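Protein-arginine-phosphatase (PDB 4KK3) removes phosphate from phosphoarginine residues of many proteins, counteracting the arginine kinase McsB in Bacillus subtilis, with almost no activity on phosphoserine, phosphothreonine or phosphotyrosine peptides. Local coordinates at residues A[68-71]-A[72-75]; A[102-105]-A[106-109]; A[82-85]-A[86-89]. One frame throughout, in Å; residues are numbered along the deposited sequence.

Contact 1. Residues A[68-71]-A[72-75]; sequences PLTE and ELME
Glu71, Met74 and Leu73 give up the most surface here, where the chain turns from a loop into the short helix 71-76. Glu71 takes part through its backbone: its O accepts from Glu75 N at 2.9 Å. Its carboxylate leaves the turn, OE2 bonding to Tyr98 OH and OE1 more weakly to Gly96 N.

Met74, present as selenomethionine, leaves the helix toward the preceding residues and carries its tip into the interior. Its N donates to Thr70 O (3.0 Å), and its CG lies 3.4 Å from that same Thr70 O. The bend at chi2 (-64°) lays SE against the Leu69 methyls, 3.7 Å from CD2, and the two side chains cross at about a right angle. Leu69 holds its CG opposite its own backbone N (chi1 -173°), a choice that swings the methyls under the helix, with CD1 4.2 Å from Leu73 CB. An alanine in place of Leu69 would remove both methyls and would probably leave a gap beside Met74 SE and less to fix the rotation of its chain.

Thr70 is the N-cap; its OG1 accepts from Leu73 N at 3.3 Å (167°), and Leu73 CG rests 3.4 Å from that oxygen. Threonine suits this position because a short hydroxyl can curl back to a first-turn N-H. A water beside Thr70 OG1 donates to Glu72 OE1 at 2.9 Å.

The chemistry is thus divided: acidic and water-linked groups line the outer side, where negative charge near a helix N-terminus is likely to be favourable, while Leu69 and Met74 turn inward and pack on Ile91 of helix 85-94.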
ATOM      1  N   PRO A  68       7.454   7.476   8.082  1.00 22.66           N
ATOM      2  CA  PRO A  68       6.553   8.577   7.729  1.00 23.23           C
ATOM      3  C   PRO A  68       6.711   8.909   6.259  1.00 23.51           C
ATOM      4  O   PRO A  68       7.792   8.751   5.691  1.00 25.29           O
ATOM      5  CB  PRO A  68       7.074   9.741   8.578  1.00 27.63           C
ATOM      6  CG  PRO A  68       8.521   9.439   8.773  1.00 32.24           C
ATOM      7  CD  PRO A  68       8.606   7.931   8.881  1.00 27.15           C
ATOM      8  N   LEU A  69       5.634   9.362   5.640  1.00 23.53           N
ATOM      9  CA  LEU A  69       5.727   9.844   4.286  1.00 21.85           C
ATOM     10  C   LEU A  69       6.478  11.175   4.312  1.00 26.17           C
ATOM     11  O   LEU A  69       6.275  11.985   5.212  1.00 30.48           O
ATOM     12  CB  LEU A  69       4.332  10.013   3.711  1.00 23.65           C
ATOM     13  CG  LEU A  69       4.240  10.352   2.233  1.00 25.57           C
ATOM     14  CD1 LEU A  69       4.765   9.222   1.368  1.00 21.99           C
ATOM     15  CD2 LEU A  69       2.804  10.633   1.918  1.00 24.34           C
ATOM     16  N   THR A  70       7.364  11.386   3.348  1.00 22.68           N
ATOM     17  CA  THR A  70       8.143  12.619   3.288  1.00 31.05           C
ATOM     18  C   THR A  70       8.072  13.219   1.899  1.00 30.03           C
ATOM     19  O   THR A  70       7.666  12.549   0.948  1.00 28.52           O
ATOM     20  CB  THR A  70       9.622  12.372   3.588  1.00 32.75           C
ATOM     21  OG1 THR A  70      10.162  11.511   2.582  1.00 33.88           O
ATOM     22  CG2 THR A  70       9.796  11.745   4.959  1.00 33.83           C
ATOM     23  N   GLU A  71       8.486  14.480   1.787  1.00 34.48           N
ATOM     24  CA  GLU A  71       8.517  15.166   0.501  1.00 33.02           C
ATOM     25  C   GLU A  71       9.411  14.424  -0.489  1.00 32.51           C
ATOM     26  O   GLU A  71       9.061  14.281  -1.658  1.00 33.39           O
ATOM     27  CB  GLU A  71       8.990  16.614   0.676  1.00 39.81           C
ATOM     28  CG  GLU A  71       9.255  17.358  -0.626  1.00 46.64           C
ATOM     29  CD  GLU A  71       7.986  17.698  -1.388  1.00 50.56           C
ATOM     30  OE1 GLU A  71       6.911  17.780  -0.759  1.00 47.42           O
ATOM     31  OE2 GLU A  71       8.069  17.889  -2.622  1.00 54.44           O
ATOM     32  N   GLU A  72      10.555  13.936  -0.010  1.00 31.68           N
ATOM     33  CA  GLU A  72      11.488  13.193  -0.853  1.00 39.33           C
ATOM     34  C   GLU A  72      10.856  11.947  -1.474  1.00 36.43           C
ATOM     35  O   GLU A  72      11.034  11.681  -2.664  1.00 37.76           O
ATOM     36  CB  GLU A  72      12.728  12.787  -0.057  1.00 49.49           C
ATOM     37  CG  GLU A  72      13.816  12.149  -0.902  1.00 59.13           C
ATOM     38  CD  GLU A  72      14.751  11.279  -0.084  1.00 65.65           C
ATOM     39  OE1 GLU A  72      14.338  10.160   0.291  1.00 64.44           O
ATOM     40  OE2 GLU A  72      15.891  11.715   0.182  1.00 69.79           O
ATOM     41  N   LEU A  73      10.131  11.182  -0.661  1.00 29.32           N
ATOM     42  CA  LEU A  73       9.417  10.004  -1.151  1.00 31.11           C
ATOM     43  C   LEU A  73       8.344  10.385  -2.169  1.00 32.18           C
ATOM     44  O   LEU A  73       8.161   9.700  -3.180  1.00 33.91           O
ATOM     45  CB  LEU A  73       8.781   9.235   0.007  1.00 26.42           C
ATOM     46  CG  LEU A  73       9.713   8.574   1.022  1.00 31.51           C
ATOM     47  CD1 LEU A  73       8.900   7.978   2.167  1.00 28.38           C
ATOM     48  CD2 LEU A  73      10.567   7.509   0.356  1.00 37.15           C
HETATM   49  N   MSE A  74       7.632  11.473  -1.891  1.00 35.31           N
HETATM   50  CA  MSE A  74       6.567  11.939  -2.772  1.00 33.51           C
HETATM   51  C   MSE A  74       7.110  12.393  -4.123  1.00 34.81           C
HETATM   52  O   MSE A  74       6.492  12.157  -5.158  1.00 39.94           O
HETATM   53  CB  MSE A  74       5.758  13.063  -2.109  1.00 33.59           C
HETATM   54  CG  MSE A  74       4.821  12.593  -0.997  1.00 30.46           C
HETATM   55 SE   MSE A  74       3.426  11.398  -1.665  0.71 28.56          SE
HETATM   56  CE  MSE A  74       2.742  12.565  -3.069  1.00 20.33           C
ATOM     57  N   GLU A  75       8.271  13.041  -4.111  1.00 34.36           N
ATOM     58  CA  GLU A  75       8.885  13.510  -5.350  1.00 37.40           C
ATOM     59  C   GLU A  75       9.356  12.337  -6.208  1.00 36.88           C
ATOM     60  O   GLU A  75       9.158  12.331  -7.423  1.00 35.81           O
ATOM     61  CB  GLU A  75      10.056  14.457  -5.051  1.00 44.21           C
ATOM     62  CG  GLU A  75      10.727  15.070  -6.287  1.00 51.73           C
ATOM     63  CD  GLU A  75      11.710  14.126  -6.974  1.00 59.11           C
ATOM     64  OE1 GLU A  75      12.376  13.332  -6.275  1.00 58.19           O
ATOM     65  OE2 GLU A  75      11.807  14.174  -8.221  1.00 64.22           O
TER
HETATM   66  O   HOH W   1      12.530  10.576   2.514  1.00 42.54           O

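Contact 2. Residues A[102-105]-A[106-109]; sequences VFTL and KEYV
Thr104 and Glu107 form a capping box where strand 102-104, at an edge of the parallel sheet, passes into helix 105-110. The glutamate side chain can be followed outward from the helix. Its CB presses on Thr104 OG1 at 3.0 Å, a tight approach, consistent with a first torsion of -100°, displaced from a staggered position. CG remains beside this hydroxyl oxygen at 3.2 Å, CD passes it at 3.8 Å, and the extended chain crosses the threonine at about a right angle. At the tip, OE1 accepts from Thr104 N (3.0 Å, 156°), met on the anti side of the carboxylate and a little out of its plane. The same oxygen lies at the edge of the Phe103 ring and forms a salt bridge with Lys88 of helix 85-94, while OE2 packs near His85 NE2.

The box closes from the other direction with Glu107 N donating to Thr104 OG1 at 3.0 Å. Each side chain therefore satisfies the other's backbone N-H: threonine has a hydroxyl short enough to cap the first turn, and glutamate is long enough to reach back past it.

Beside the box, the rings of Phe103 and Tyr108 meet obliquely, their planes 48° apart, both packing on Leu79 of the neighbouring strand. Lys106 instead reaches toward helix 124-145 and pairs with Glu133. On the buried flank, Leu105 and Val109 lie side by side and point the same way, Leu105 CD1 3.8 Å from Val109 CG2.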
ATOM      1  N   VAL A 102      -1.162  10.588  -7.345  1.00 18.34           N
ATOM      2  CA  VAL A 102      -1.792  10.020  -6.149  1.00 17.43           C
ATOM      3  C   VAL A 102      -3.227   9.573  -6.429  1.00 20.67           C
ATOM      4  O   VAL A 102      -4.073  10.373  -6.867  1.00 20.85           O
ATOM      5  CB  VAL A 102      -1.823  11.051  -5.014  1.00 19.54           C
ATOM      6  CG1 VAL A 102      -2.521  10.486  -3.782  1.00 17.31           C
ATOM      7  CG2 VAL A 102      -0.415  11.535  -4.683  1.00 20.70           C
ATOM      8  N   PHE A 103      -3.498   8.300  -6.161  1.00 15.81           N
ATOM      9  CA  PHE A 103      -4.810   7.711  -6.393  1.00 17.22           C
ATOM     10  C   PHE A 103      -5.100   6.755  -5.261  1.00 21.49           C
ATOM     11  O   PHE A 103      -4.170   6.211  -4.677  1.00 20.63           O
ATOM     12  CB  PHE A 103      -4.807   6.939  -7.721  1.00 19.23           C
ATOM     13  CG  PHE A 103      -4.463   7.791  -8.911  1.00 22.97           C
ATOM     14  CD1 PHE A 103      -5.444   8.541  -9.547  1.00 28.34           C
ATOM     15  CD2 PHE A 103      -3.161   7.856  -9.386  1.00 24.08           C
ATOM     16  CE1 PHE A 103      -5.139   9.345 -10.639  1.00 29.14           C
ATOM     17  CE2 PHE A 103      -2.851   8.652 -10.486  1.00 23.60           C
ATOM     18  CZ  PHE A 103      -3.841   9.401 -11.108  1.00 31.00           C
ATOM     19  N   THR A 104      -6.370   6.508  -4.945  1.00 19.80           N
ATOM     20  CA  THR A 104      -6.628   5.374  -4.058  1.00 19.31           C
ATOM     21  C   THR A 104      -6.369   4.082  -4.804  1.00 15.76           C
ATOM     22  O   THR A 104      -6.441   4.038  -6.034  1.00 16.54           O
ATOM     23  CB  THR A 104      -8.044   5.328  -3.482  1.00 18.82           C
ATOM     24  OG1 THR A 104      -8.978   5.057  -4.531  1.00 21.10           O
ATOM     25  CG2 THR A 104      -8.387   6.650  -2.778  1.00 18.71           C
ATOM     26  N   LEU A 105      -6.050   3.030  -4.052  1.00 12.41           N
ATOM     27  CA  LEU A 105      -5.813   1.729  -4.652  1.00 13.21           C
ATOM     28  C   LEU A 105      -7.049   1.258  -5.425  1.00 17.16           C
ATOM     29  O   LEU A 105      -6.941   0.787  -6.565  1.00 15.60           O
ATOM     30  CB  LEU A 105      -5.394   0.731  -3.569  1.00 14.79           C
ATOM     31  CG  LEU A 105      -5.142  -0.701  -4.030  1.00 14.72           C
ATOM     32  CD1 LEU A 105      -4.090  -0.780  -5.122  1.00 16.26           C
ATOM     33  CD2 LEU A 105      -4.704  -1.519  -2.827  1.00 17.88           C
ATOM     34  N   LYS A 106      -8.232   1.428  -4.837  1.00 19.60           N
ATOM     35  CA  LYS A 106      -9.446   0.984  -5.511  1.00 19.17           C
ATOM     36  C   LYS A 106      -9.726   1.786  -6.789  1.00 17.66           C
ATOM     37  O   LYS A 106     -10.018   1.195  -7.819  1.00 19.56           O
ATOM     38  CB  LYS A 106     -10.648   0.940  -4.569  1.00 19.06           C
ATOM     39  CG  LYS A 106     -10.522  -0.190  -3.534  1.00 19.24           C
ATOM     40  CD  LYS A 106     -11.758  -0.330  -2.667  1.00 20.52           C
ATOM     41  CE  LYS A 106     -11.616  -1.552  -1.753  1.00 21.66           C
ATOM     42  NZ  LYS A 106     -12.771  -1.693  -0.831  1.00 25.39           N
ATOM     43  N   GLU A 107      -9.609   3.116  -6.710  1.00 17.85           N
ATOM     44  CA  GLU A 107      -9.738   3.997  -7.884  1.00 24.83           C
ATOM     45  C   GLU A 107      -8.906   3.522  -9.058  1.00 20.06           C
ATOM     46  O   GLU A 107      -9.392   3.342 -10.177  1.00 23.04           O
ATOM     47  CB  GLU A 107      -9.188   5.393  -7.551  1.00 31.44           C
ATOM     48  CG  GLU A 107     -10.157   6.460  -7.209  1.00 43.63           C
ATOM     49  CD  GLU A 107      -9.473   7.817  -7.138  1.00 37.02           C
ATOM     50  OE1 GLU A 107      -8.282   7.896  -6.723  1.00 22.52           O
ATOM     51  OE2 GLU A 107     -10.123   8.804  -7.513  1.00 42.15           O
ATOM     52  N   TYR A 108      -7.618   3.352  -8.793  1.00 20.30           N
ATOM     53  CA  TYR A 108      -6.652   3.088  -9.840  1.00 23.14           C
ATOM     54  C   TYR A 108      -6.905   1.738 -10.493  1.00 23.49           C
ATOM     55  O   TYR A 108      -6.846   1.600 -11.714  1.00 24.60           O
ATOM     56  CB  TYR A 108      -5.247   3.141  -9.250  1.00 21.20           C
ATOM     57  CG  TYR A 108      -4.166   3.202 -10.291  1.00 21.34           C
ATOM     58  CD1 TYR A 108      -3.509   2.057 -10.711  1.00 24.51           C
ATOM     59  CD2 TYR A 108      -3.817   4.414 -10.868  1.00 24.41           C
ATOM     60  CE1 TYR A 108      -2.519   2.123 -11.671  1.00 26.51           C
ATOM     61  CE2 TYR A 108      -2.842   4.490 -11.825  1.00 26.64           C
ATOM     62  CZ  TYR A 108      -2.194   3.344 -12.229  1.00 27.60           C
ATOM     63  OH  TYR A 108      -1.213   3.447 -13.190  1.00 30.31           O
ATOM     64  N   VAL A 109      -7.201   0.743  -9.669  1.00 22.79           N
ATOM     65  CA  VAL A 109      -7.326  -0.620 -10.153  1.00 24.65           C
ATOM     66  C   VAL A 109      -8.700  -0.924 -10.750  1.00 27.78           C
ATOM     67  O   VAL A 109      -8.805  -1.559 -11.804  1.00 28.57           O
ATOM     68  CB  VAL A 109      -6.999  -1.612  -9.014  1.00 20.04           C
ATOM     69  CG1 VAL A 109      -7.251  -3.035  -9.464  1.00 24.29           C
ATOM     70  CG2 VAL A 109      -5.561  -1.411  -8.577  1.00 21.62           C
TER

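Contact 3. Residues A[82-85]-A[86-89]; sequences AMTH and QHKQ
Thr84 and His87 make a capping box at the start of helix 85-94, just past the C-terminal end of strand 79-82, with an imidazole in the place often filled by glutamate. The two side chains meet at a slant. Thr84 OG1 lies between its own backbone N and carbonyl carbon (chi1 75°), which turns it back toward His87 N, from which it accepts at 3.0 Å. It also sits over one face of the His87 ring, 3.2 Å above the plane and displaced toward the rim. In return His87 ND1 accepts from Thr84 N at 3.2 Å. That bond is bent (140°), its donor standing 35° out of the ring plane.

Histidine suits the place because its two nitrogens serve different partners. While ND1 accepts the N-H of the N-cap residue, NE2 hydrogen-bonds to OG1 of the substrate-binding Thr8, so the ring joins this helix start to the phosphate-binding loop; a phosphate ion, probably from the crystallisation liquor, lies about 5 Å from the His87 side chain. Met83 meets the imidazole with its CB, 3.6 Å from His87 ND1, before its own chain bends away toward strand 2-7 and Arg13.

On the other flank His85 and Lys88 run alongside each other, pointing the same way; the His85 ring stacks on His113, and the lysine ammonium is held by Glu107. Alanine's small side chain fits against the base of the histidine: Ala82 CB touches His87 CB at 3.7 Å.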
ATOM      1  N   ALA A  82      -2.964   5.270  -2.241  1.00 15.07           N
ATOM      2  CA  ALA A  82      -3.450   5.500  -0.898  1.00 12.32           C
ATOM      3  C   ALA A  82      -4.572   4.534  -0.591  1.00 12.95           C
ATOM      4  O   ALA A  82      -5.291   4.112  -1.487  1.00 15.59           O
ATOM      5  CB  ALA A  82      -3.987   6.944  -0.807  1.00 12.65           C
HETATM    6  N   MSE A  83      -4.765   4.211   0.680  1.00 14.63           N
HETATM    7  CA  MSE A  83      -5.856   3.297   1.039  1.00 18.03           C
HETATM    8  C   MSE A  83      -7.237   3.945   0.952  1.00 18.97           C
HETATM    9  O   MSE A  83      -8.214   3.318   0.521  1.00 19.18           O
HETATM   10  CB  MSE A  83      -5.657   2.707   2.434  1.00 17.61           C
HETATM   11  CG  MSE A  83      -4.411   1.851   2.579  1.00 11.65           C
HETATM   12 SE   MSE A  83      -4.338   0.379   1.279  0.92 24.33          SE
HETATM   13  CE  MSE A  83      -2.432   0.450   0.914  1.00 34.76           C
ATOM     14  N   THR A  84      -7.328   5.205   1.370  1.00 16.74           N
ATOM     15  CA  THR A  84      -8.622   5.884   1.397  1.00 17.80           C
ATOM     16  C   THR A  84      -8.586   7.243   0.687  1.00 17.57           C
ATOM     17  O   THR A  84      -7.518   7.826   0.472  1.00 17.28           O
ATOM     18  CB  THR A  84      -9.120   6.131   2.839  1.00 20.95           C
ATOM     19  OG1 THR A  84      -8.380   7.213   3.417  1.00 21.79           O
ATOM     20  CG2 THR A  84      -8.959   4.872   3.713  1.00 18.06           C
ATOM     21  N   HIS A  85      -9.763   7.757   0.352  1.00 19.72           N
ATOM     22  CA  HIS A  85      -9.838   9.073  -0.261  1.00 23.44           C
ATOM     23  C   HIS A  85      -9.386  10.160   0.724  1.00 21.51           C
ATOM     24  O   HIS A  85      -8.778  11.148   0.337  1.00 20.91           O
ATOM     25  CB  HIS A  85     -11.234   9.337  -0.858  1.00 26.44           C
ATOM     26  CG  HIS A  85     -11.418   8.749  -2.228  1.00 33.80           C
ATOM     27  ND1 HIS A  85     -11.861   7.459  -2.433  1.00 40.18           N
ATOM     28  CD2 HIS A  85     -11.205   9.271  -3.461  1.00 33.23           C
ATOM     29  CE1 HIS A  85     -11.910   7.211  -3.731  1.00 38.90           C
ATOM     30  NE2 HIS A  85     -11.527   8.298  -4.376  1.00 40.80           N
ATOM     31  N   GLN A  86      -9.635   9.949   2.007  1.00 22.50           N
ATOM     32  CA  GLN A  86      -9.106  10.852   3.016  1.00 23.77           C
ATOM     33  C   GLN A  86      -7.574  10.866   3.044  1.00 18.23           C
ATOM     34  O   GLN A  86      -6.966  11.895   3.307  1.00 21.07           O
ATOM     35  CB  GLN A  86      -9.635  10.480   4.397  1.00 29.36           C
ATOM     36  CG  GLN A  86      -9.219  11.458   5.455  1.00 31.92           C
ATOM     37  CD  GLN A  86      -9.745  12.856   5.180  1.00 35.22           C
ATOM     38  OE1 GLN A  86      -9.001  13.752   4.782  1.00 43.05           O
ATOM     39  NE2 GLN A  86     -11.034  13.042   5.385  1.00 32.38           N
ATOM     40  N   HIS A  87      -6.942   9.720   2.788  1.00 18.14           N
ATOM     41  CA  HIS A  87      -5.488   9.731   2.696  1.00 17.35           C
ATOM     42  C   HIS A  87      -5.002  10.641   1.565  1.00 20.01           C
ATOM     43  O   HIS A  87      -4.032  11.355   1.746  1.00 19.76           O
ATOM     44  CB  HIS A  87      -4.943   8.327   2.500  1.00 14.78           C
ATOM     45  CG  HIS A  87      -5.065   7.464   3.713  1.00 18.53           C
ATOM     46  ND1 HIS A  87      -5.277   6.104   3.633  1.00 19.47           N
ATOM     47  CD2 HIS A  87      -4.987   7.758   5.031  1.00 21.32           C
ATOM     48  CE1 HIS A  87      -5.332   5.598   4.854  1.00 23.37           C
ATOM     49  NE2 HIS A  87      -5.160   6.581   5.721  1.00 20.69           N
ATOM     50  N   LYS A  88      -5.674  10.612   0.413  1.00 20.63           N
ATOM     51  CA  LYS A  88      -5.350  11.515  -0.703  1.00 26.82           C
ATOM     52  C   LYS A  88      -5.398  12.972  -0.294  1.00 26.09           C
ATOM     53  O   LYS A  88      -4.559  13.778  -0.701  1.00 25.91           O
ATOM     54  CB  LYS A  88      -6.323  11.322  -1.866  1.00 29.12           C
ATOM     55  CG  LYS A  88      -6.139  10.020  -2.601  1.00 27.06           C
ATOM     56  CD  LYS A  88      -7.130   9.839  -3.746  1.00 28.84           C
ATOM     57  CE  LYS A  88      -7.272  11.065  -4.620  1.00 37.32           C
ATOM     58  NZ  LYS A  88      -8.217  10.784  -5.742  1.00 34.42           N
ATOM     59  N   GLN A  89      -6.396  13.299   0.515  1.00 23.17           N
ATOM     60  CA  GLN A  89      -6.611  14.653   1.010  1.00 31.36           C
ATOM     61  C   GLN A  89      -5.491  15.104   1.924  1.00 28.20           C
ATOM     62  O   GLN A  89      -5.024  16.247   1.844  1.00 23.70           O
ATOM     63  CB  GLN A  89      -7.940  14.728   1.760  1.00 33.11           C
ATOM     64  CG  GLN A  89      -9.141  14.552   0.871  1.00 39.09           C
ATOM     65  CD  GLN A  89      -9.128  15.530  -0.289  1.00 47.89           C
ATOM     66  OE1 GLN A  89      -8.773  16.701  -0.131  1.00 49.73           O
ATOM     67  NE2 GLN A  89      -9.480  15.047  -1.470  1.00 50.34           N
TER

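Overall arrangement
Along the chain the order is contact 1, contact 3, contact 2, and each is the N-terminal start of a helix capped by a threonine. Contacts 3 and 2 are close, their centres 9 Å apart, because they follow the adjacent parallel strands 79-82 and 102-104; Ala82 is probably hydrogen-bonded to Phe103 and Leu105 there. Contact 1 lies farther off, its centre about 15 Å from that of contact 3 and 18 Å from that of contact 2, touching the latter through Met74 and Val102. Within this one phosphatase domain, contact 3 reaches the substrate-binding loop directly, through His87 and Thr8; contact 1 starts helix 71-76, before strand 79-82, and contact 2 starts helix 105-110 at the edge strand of the parallel sheet.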